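Citrate synthase (Sulfolobus solfataricus, PDB 1O7X) is a largely helical enzyme of the citrate synthase family, with two protein chains in its assembly. Local coordinates at residues Asn109-Trp112 and Lys113-Asp116. Residues are numbered along the deposited sequence; the frame is centred on the assembly and turned at random.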
ATOM      1  N   ASN A 109     -11.215  14.254  -7.743  1.00 69.84           N
ATOM      2  CA  ASN A 109     -12.620  14.422  -7.404  1.00 69.30           C
ATOM      3  C   ASN A 109     -13.237  13.181  -6.774  1.00 67.70           C
ATOM      4  O   ASN A 109     -14.187  12.596  -7.315  1.00 68.18           O
ATOM      5  CB  ASN A 109     -13.329  14.802  -8.712  1.00 71.12           C
ATOM      6  CG  ASN A 109     -14.775  15.218  -8.592  1.00 72.61           C
ATOM      7  OD1 ASN A 109     -15.555  15.051  -9.538  1.00 73.63           O
ATOM      8  ND2 ASN A 109     -15.194  15.744  -7.447  1.00 73.23           N
ATOM      9  N   PHE A 110     -12.717  12.697  -5.638  1.00 64.60           N
ATOM     10  CA  PHE A 110     -13.275  11.479  -5.059  1.00 61.24           C
ATOM     11  C   PHE A 110     -13.785  11.693  -3.641  1.00 59.27           C
ATOM     12  O   PHE A 110     -13.152  12.365  -2.839  1.00 59.20           O
ATOM     13  CB  PHE A 110     -12.289  10.290  -5.131  1.00 60.36           C
ATOM     14  CG  PHE A 110     -12.964   9.091  -4.501  1.00 59.30           C
ATOM     15  CD1 PHE A 110     -14.013   8.466  -5.153  1.00 58.85           C
ATOM     16  CD2 PHE A 110     -12.604   8.669  -3.234  1.00 58.71           C
ATOM     17  CE1 PHE A 110     -14.663   7.401  -4.563  1.00 58.31           C
ATOM     18  CE2 PHE A 110     -13.259   7.608  -2.644  1.00 58.47           C
ATOM     19  CZ  PHE A 110     -14.284   6.969  -3.309  1.00 58.19           C
ATOM     20  N   LYS A 111     -14.916  11.077  -3.317  1.00 56.83           N
ATOM     21  CA  LYS A 111     -15.519  11.211  -2.005  1.00 55.19           C
ATOM     22  C   LYS A 111     -16.153   9.922  -1.515  1.00 52.35           C
ATOM     23  O   LYS A 111     -17.179   9.541  -2.093  1.00 53.81           O
ATOM     24  CB  LYS A 111     -16.651  12.251  -2.142  1.00 56.95           C
ATOM     25  CG  LYS A 111     -16.677  13.322  -1.074  1.00 59.28           C
ATOM     26  CD  LYS A 111     -16.064  14.626  -1.597  1.00 60.94           C
ATOM     27  CE  LYS A 111     -16.470  15.827  -0.754  1.00 61.20           C
ATOM     28  NZ  LYS A 111     -17.935  15.820  -0.451  1.00 61.24           N
ATOM     29  N   TRP A 112     -15.663   9.255  -0.483  1.00 48.25           N
ATOM     30  CA  TRP A 112     -16.352   8.068   0.008  1.00 44.87           C
ATOM     31  C   TRP A 112     -17.832   8.371   0.229  1.00 46.12           C
ATOM     32  O   TRP A 112     -18.250   9.502   0.464  1.00 46.48           O
ATOM     33  CB  TRP A 112     -15.776   7.553   1.331  1.00 39.94           C
ATOM     34  CG  TRP A 112     -14.533   6.765   1.061  1.00 36.69           C
ATOM     35  CD1 TRP A 112     -13.235   7.158   1.182  1.00 35.35           C
ATOM     36  CD2 TRP A 112     -14.498   5.425   0.544  1.00 35.01           C
ATOM     37  NE1 TRP A 112     -12.393   6.146   0.798  1.00 33.59           N
ATOM     38  CE2 TRP A 112     -13.135   5.070   0.412  1.00 33.55           C
ATOM     39  CE3 TRP A 112     -15.492   4.505   0.197  1.00 33.75           C
ATOM     40  CZ2 TRP A 112     -12.736   3.825  -0.048  1.00 32.80           C
ATOM     41  CZ3 TRP A 112     -15.087   3.268  -0.270  1.00 33.93           C
ATOM     42  CH2 TRP A 112     -13.724   2.943  -0.372  1.00 33.63           C
ATOM     43  N   LYS A 113     -18.639   7.324   0.196  1.00 47.66           N
ATOM     44  CA  LYS A 113     -20.048   7.389   0.483  1.00 49.81           C
ATOM     45  C   LYS A 113     -20.802   8.422  -0.339  1.00 51.49           C
ATOM     46  O   LYS A 113     -21.550   9.239   0.208  1.00 53.84           O
ATOM     47  CB  LYS A 113     -20.286   7.663   1.978  1.00 50.33           C
ATOM     48  CG  LYS A 113     -19.842   6.545   2.898  1.00 51.49           C
ATOM     49  CD  LYS A 113     -20.383   6.721   4.303  1.00 52.73           C
ATOM     50  CE  LYS A 113     -19.505   7.564   5.199  1.00 54.51           C
ATOM     51  NZ  LYS A 113     -20.291   8.441   6.128  1.00 55.67           N
ATOM     52  N   GLU A 114     -20.614   8.462  -1.636  1.00 51.95           N
ATOM     53  CA  GLU A 114     -21.341   9.321  -2.542  1.00 52.39           C
ATOM     54  C   GLU A 114     -21.849   8.284  -3.575  1.00 52.06           C
ATOM     55  O   GLU A 114     -22.990   7.850  -3.519  1.00 52.89           O
ATOM     56  CB  GLU A 114     -20.576  10.381  -3.272  1.00 54.50           C
ATOM     57  CG  GLU A 114     -20.080  11.612  -2.559  1.00 57.00           C
ATOM     58  CD  GLU A 114     -19.872  12.774  -3.523  1.00 58.58           C
ATOM     59  OE1 GLU A 114     -19.733  12.533  -4.746  1.00 58.98           O
ATOM     60  OE2 GLU A 114     -19.869  13.937  -3.053  1.00 59.57           O
ATOM     61  N   ASN A 115     -20.882   7.726  -4.303  1.00 50.61           N
ATOM     62  CA  ASN A 115     -21.209   6.724  -5.306  1.00 49.43           C
ATOM     63  C   ASN A 115     -20.186   5.610  -5.440  1.00 48.00           C
ATOM     64  O   ASN A 115     -19.723   5.276  -6.535  1.00 47.79           O
ATOM     65  CB  ASN A 115     -21.404   7.509  -6.611  1.00 50.73           C
ATOM     66  CG  ASN A 115     -22.649   7.095  -7.368  1.00 51.66           C
ATOM     67  OD1 ASN A 115     -23.085   7.812  -8.271  1.00 51.80           O
ATOM     68  ND2 ASN A 115     -23.231   5.945  -7.024  1.00 52.43           N
ATOM     69  N   ASP A 116     -19.861   4.924  -4.350  1.00 46.14           N
ATOM     70  CA  ASP A 116     -18.892   3.846  -4.299  1.00 43.85           C
ATOM     71  C   ASP A 116     -19.063   2.806  -5.388  1.00 43.78           C
ATOM     72  O   ASP A 116     -18.132   2.529  -6.151  1.00 42.48           O
ATOM     73  CB  ASP A 116     -18.892   3.205  -2.908  1.00 43.18           C
ATOM     74  CG  ASP A 116     -18.618   4.206  -1.799  1.00 43.51           C
ATOM     75  OD1 ASP A 116     -18.238   5.362  -2.109  1.00 42.89           O
ATOM     76  OD2 ASP A 116     -18.775   3.874  -0.595  1.00 43.30           O
TER
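The indole of Trp112 meets Asp116 at its edge, where OD2 lies in the ring plane 3.4 Å from CE3, while one face of the same ring receives the rim of Phe110, with Phe110 CE2 3.7 Å above the indole plane and offset toward its border. Trp112 NE1 in turn lies in the plane of the Phe110 ring, at its edge. This is the surface loop joining helix 92-106 to helix 116-138 in the mainly helical citrate synthase fold, and it illustrates how an irregular link can lay its aromatic side chains on neighbouring helices. The indole packs against Ile346 and Val350 of helix 330-352 and against Met202, and its NE1 is hydrogen-bonded to Ser200 O.

The carboxylate of Asp116 stands nearly upright to the indole, the two planes 82° apart. With chi1 at -57°, its CG stays beside its own backbone N, which lets the group fold back over the turn. There OD1 accepts a weak hydrogen bond from Lys113 N, 3.1 Å long and bent to 128°. Lys113 itself adopts a left-handed backbone conformation, helping to reverse the chain. OD2 also lies close to Glu351 OE1, a like-charge proximity that would probably raise the proton affinity of one of the two acids.

On the exposed side, Glu114 reaches obliquely across Lys111. Its CG and carboxylate carbon CD both lie 3.5 Å from Lys111 CB, and beyond them the bent lysine chain leads to a long salt bridge, Lys111 NZ to Glu114 OE2, at 3.7 Å.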